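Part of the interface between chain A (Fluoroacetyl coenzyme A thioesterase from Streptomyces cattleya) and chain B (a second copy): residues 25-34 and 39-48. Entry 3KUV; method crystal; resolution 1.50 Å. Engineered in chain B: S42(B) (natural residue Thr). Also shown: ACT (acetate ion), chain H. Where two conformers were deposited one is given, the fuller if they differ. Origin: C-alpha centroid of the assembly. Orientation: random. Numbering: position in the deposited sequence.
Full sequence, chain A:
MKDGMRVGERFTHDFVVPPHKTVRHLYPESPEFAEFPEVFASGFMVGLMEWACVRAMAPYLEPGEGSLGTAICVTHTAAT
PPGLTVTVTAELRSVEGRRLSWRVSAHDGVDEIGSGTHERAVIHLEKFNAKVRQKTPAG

Chain A, residues 25-34: HLYPESPEFA
Chain B (39-48) VFASGFMVGL

What backbone shapes meet here? In chain A, the last turn of a helix ends at L26(A) (phi/psi -70/-41), and Y27(A) leaves helical geometry at -136/79. A type I turn follows from Y27(A) to S30(A), closed by S30(A) N to Y27(A) O at 3.1 Å; P28(A) (-60/-23) and E29(A) (-71/-6) occupy its middle. F33(A) N then reaches S30(A) O at 3.0 Å. In chain B, V39(B) is extended (-135/153) and F40(B) polyproline-like (-57/129), A41(B) is the N-cap residue, and 42-48 is helical, with M45(B) N to A41(B) O at 2.9 Å and L48(B) N to F44(B) O at 2.9 Å. The register is set where L26(A) CA lies 7.2 Å from G47(B) CA.

What does Y27(A) do for the contact? Its CA-to-CB bond points sideways, but chi1 -83° (m) and chi2 -83° carry the phenol to the chain B helix, where OH donates a hydrogen bond to F44(B) O at 2.7 Å. That carbonyl also accepts the helical bond from L48(B) N, so it serves both chains. The hydroxyl's surroundings are otherwise largely apolar: Y27(A) OH lies 3.5 Å from F40(B) CZ, at the edge of that ring (chi1 -173°, t), and 3.6 Å from L48(B) CB. A tyrosine suits this buried site because its ring packs while its hydroxyl finds an acceptor.

How does F44(B) meet chain A? With chi1 -74° (m) and chi2 -57°, it turns its edge toward the face of Y27(A) in an offset edge-to-face pair, centroids 6.0 Å apart and planes at 75°. Its CE1 also lies 3.4 Å from L26(A) O and 3.7 Å from L26(A) CD1. The leucine, buried in this rotamer (chi1 -170°, t; chi2 78°, p), offers an apolar surface to the ring.

Why does glycine suit position 47? A CB on G47(B) would point toward chain A, clashing at 2.5 Å with L26(A) CD2 and 3.0 Å with Y27(A) CE2. Without one, L26(A) CD2 comes to 3.8 Å from G47(B) CA, and Y27(A) CE2 to 3.7 Å from G47(B) C. The CA-to-CB bond of F33(A) (chi1 -73°, m; chi2 -11°) points toward the chain B stretch, and its CZ lies 3.8 Å from G47(B) O, which lies at the ring edge. Together the stretches bury 315 Å², mostly through L26(A), Y27(A), F44(B) and G47(B).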

# COMPACT_ATOMS: atom_id res chain seq x y z
N HIS A 25 13.13 0.09 -2.18
CA HIS A 25 13.25 0.78 -0.86
C HIS A 25 12.07 0.46 0.03
O HIS A 25 12.15 0.58 1.25
CB HIS A 25 13.31 2.35 -0.99
CG HIS A 25 14.60 2.78 -1.62
ND1 HIS A 25 15.73 3.12 -0.89
CD2 HIS A 25 14.94 2.82 -2.92
CE1 HIS A 25 16.73 3.35 -1.74
NE2 HIS A 25 16.29 3.18 -2.97
N LEU A 26 10.98 -0.05 -0.57
CA LEU A 26 9.83 -0.47 0.31
C LEU A 26 10.12 -1.69 1.14
O LEU A 26 9.90 -1.71 2.36
CB LEU A 26 8.55 -0.61 -0.57
CG LEU A 26 7.27 -0.79 0.31
CD1 LEU A 26 6.79 0.56 0.91
CD2 LEU A 26 6.17 -1.30 -0.62
N TYR A 27 10.80 -2.64 0.46
CA TYR A 27 11.26 -3.88 1.14
C TYR A 27 12.72 -4.22 0.72
O TYR A 27 12.94 -5.03 -0.23
CB TYR A 27 10.36 -5.10 0.80
CG TYR A 27 9.13 -5.12 1.70
CD1 TYR A 27 9.21 -5.65 2.96
CD2 TYR A 27 7.92 -4.51 1.25
CE1 TYR A 27 8.06 -5.69 3.80
CE2 TYR A 27 6.77 -4.50 2.08
CZ TYR A 27 6.85 -5.08 3.32
OH TYR A 27 5.76 -5.05 4.16
N PRO A 28 13.64 -3.51 1.36
CA PRO A 28 15.07 -3.85 1.12
C PRO A 28 15.34 -5.32 1.54
O PRO A 28 16.29 -5.95 0.98
CB PRO A 28 15.80 -2.91 2.05
CG PRO A 28 14.91 -1.79 2.42
CD PRO A 28 13.51 -2.47 2.37
N GLU A 29 14.51 -5.87 2.42
CA GLU A 29 14.66 -7.29 2.87
C GLU A 29 14.28 -8.30 1.78
O GLU A 29 14.41 -9.53 2.02
CB GLU A 29 13.65 -7.55 4.04
CG GLU A 29 13.85 -6.67 5.21
CD GLU A 29 13.07 -5.35 5.10
OE1 GLU A 29 13.27 -4.53 6.04
OE2 GLU A 29 12.40 -5.06 4.04
N SER A 30 13.75 -7.86 0.64
CA SER A 30 13.23 -8.74 -0.37
C SER A 30 14.19 -8.95 -1.52
O SER A 30 14.25 -8.07 -2.41
CB SER A 30 11.94 -8.20 -0.95
OG SER A 30 11.48 -8.95 -2.06
N PRO A 31 14.86 -10.16 -1.59
CA PRO A 31 15.63 -10.38 -2.77
C PRO A 31 14.72 -10.37 -3.98
O PRO A 31 15.13 -9.96 -5.05
CB PRO A 31 16.27 -11.77 -2.55
CG PRO A 31 15.93 -12.21 -1.14
CD PRO A 31 14.99 -11.21 -0.54
N GLU A 32 13.48 -10.84 -3.83
CA GLU A 32 12.56 -10.87 -4.91
C GLU A 32 12.27 -9.46 -5.57
O GLU A 32 11.82 -9.49 -6.69
CB GLU A 32 11.24 -11.59 -4.46
CG GLU A 32 11.30 -13.12 -4.15
CD GLU A 32 11.83 -13.45 -2.73
OE1 GLU A 32 11.71 -12.64 -1.81
OE2 GLU A 32 12.44 -14.56 -2.60
N PHE A 33 12.46 -8.30 -4.86
CA PHE A 33 12.30 -6.89 -5.33
C PHE A 33 13.64 -6.16 -5.61
O PHE A 33 13.67 -4.98 -5.98
CB PHE A 33 11.64 -5.98 -4.24
CG PHE A 33 10.13 -6.21 -3.99
CD1 PHE A 33 9.35 -6.98 -4.83
CD2 PHE A 33 9.51 -5.56 -2.94
CE1 PHE A 33 7.99 -7.16 -4.59
CE2 PHE A 33 8.08 -5.70 -2.72
CZ PHE A 33 7.35 -6.51 -3.55
N ALA A 34 14.75 -6.80 -5.26
CA ALA A 34 16.11 -6.18 -5.27
C ALA A 34 16.55 -5.35 -6.48
O ALA A 34 17.20 -4.25 -6.39
CB ALA A 34 17.19 -7.33 -5.09
N VAL B 39 2.56 0.68 14.63
CA VAL B 39 1.85 -0.50 14.06
C VAL B 39 2.16 -0.56 12.55
O VAL B 39 2.53 0.45 11.94
CB VAL B 39 0.30 -0.43 14.25
CG1 VAL B 39 -0.02 -0.47 15.77
CG2 VAL B 39 -0.31 0.83 13.60
N PHE B 40 2.11 -1.80 12.03
CA PHE B 40 2.44 -2.05 10.65
C PHE B 40 1.55 -1.17 9.71
O PHE B 40 0.31 -1.16 9.82
CB PHE B 40 2.17 -3.60 10.50
CG PHE B 40 2.58 -4.20 9.20
CD1 PHE B 40 1.68 -5.06 8.50
CD2 PHE B 40 3.85 -3.98 8.69
CE1 PHE B 40 2.13 -5.69 7.25
CE2 PHE B 40 4.35 -4.63 7.50
CZ PHE B 40 3.44 -5.47 6.78
N ALA B 41 2.21 -0.47 8.78
CA ALA B 41 1.45 0.47 7.93
C ALA B 41 0.70 -0.21 6.81
O ALA B 41 1.24 -1.18 6.23
CB ALA B 41 2.38 1.55 7.28
N SER B 42 -0.45 0.38 6.43
CA SER B 42 -1.20 -0.13 5.31
C SER B 42 -0.34 -0.22 4.02
O SER B 42 -0.46 -1.20 3.30
CB SER B 42 -2.40 0.75 5.03
OG SER B 42 -3.37 0.62 6.04
N GLY B 43 0.51 0.77 3.76
CA GLY B 43 1.27 0.72 2.52
C GLY B 43 2.28 -0.43 2.59
O GLY B 43 2.62 -1.02 1.55
N PHE B 44 2.84 -0.72 3.79
CA PHE B 44 3.70 -1.89 3.92
C PHE B 44 2.90 -3.19 3.76
O PHE B 44 3.44 -4.18 3.21
CB PHE B 44 4.48 -1.88 5.23
CG PHE B 44 5.64 -0.88 5.28
CD1 PHE B 44 6.66 -0.92 4.32
CD2 PHE B 44 5.74 0.02 6.36
CE1 PHE B 44 7.78 -0.03 4.38
CE2 PHE B 44 6.80 0.90 6.46
CZ PHE B 44 7.84 0.87 5.50
N MET B 45 1.67 -3.25 4.29
CA MET B 45 0.86 -4.44 4.02
C MET B 45 0.58 -4.63 2.55
O MET B 45 0.69 -5.79 2.04
CB MET B 45 -0.46 -4.40 4.81
CG MET B 45 -1.51 -5.49 4.35
SD MET B 45 -0.67 -7.08 4.67
CE MET B 45 -1.07 -7.20 6.40
N VAL B 46 0.29 -3.56 1.82
CA VAL B 46 0.10 -3.67 0.37
C VAL B 46 1.37 -4.26 -0.25
O VAL B 46 1.30 -5.23 -1.06
CB VAL B 46 -0.28 -2.31 -0.20
CG1 VAL B 46 -0.23 -2.35 -1.76
CG2 VAL B 46 -1.71 -1.89 0.23
N GLY B 47 2.55 -3.75 0.14
CA GLY B 47 3.79 -4.26 -0.49
C GLY B 47 4.01 -5.74 -0.13
O GLY B 47 4.62 -6.49 -0.92
N LEU B 48 3.64 -6.15 1.09
CA LEU B 48 3.84 -7.55 1.49
C LEU B 48 2.91 -8.47 0.72
O LEU B 48 3.33 -9.61 0.37
CB LEU B 48 3.51 -7.67 3.01
CG LEU B 48 3.86 -9.06 3.64
CD1 LEU B 48 5.41 -9.27 3.69
CD2 LEU B 48 3.30 -9.08 5.06
C ACT H . -2.34 2.28 9.18
O ACT H . -3.18 3.28 9.38
OXT ACT H . -1.59 2.32 8.17
CH3 ACT H . -2.20 1.16 10.13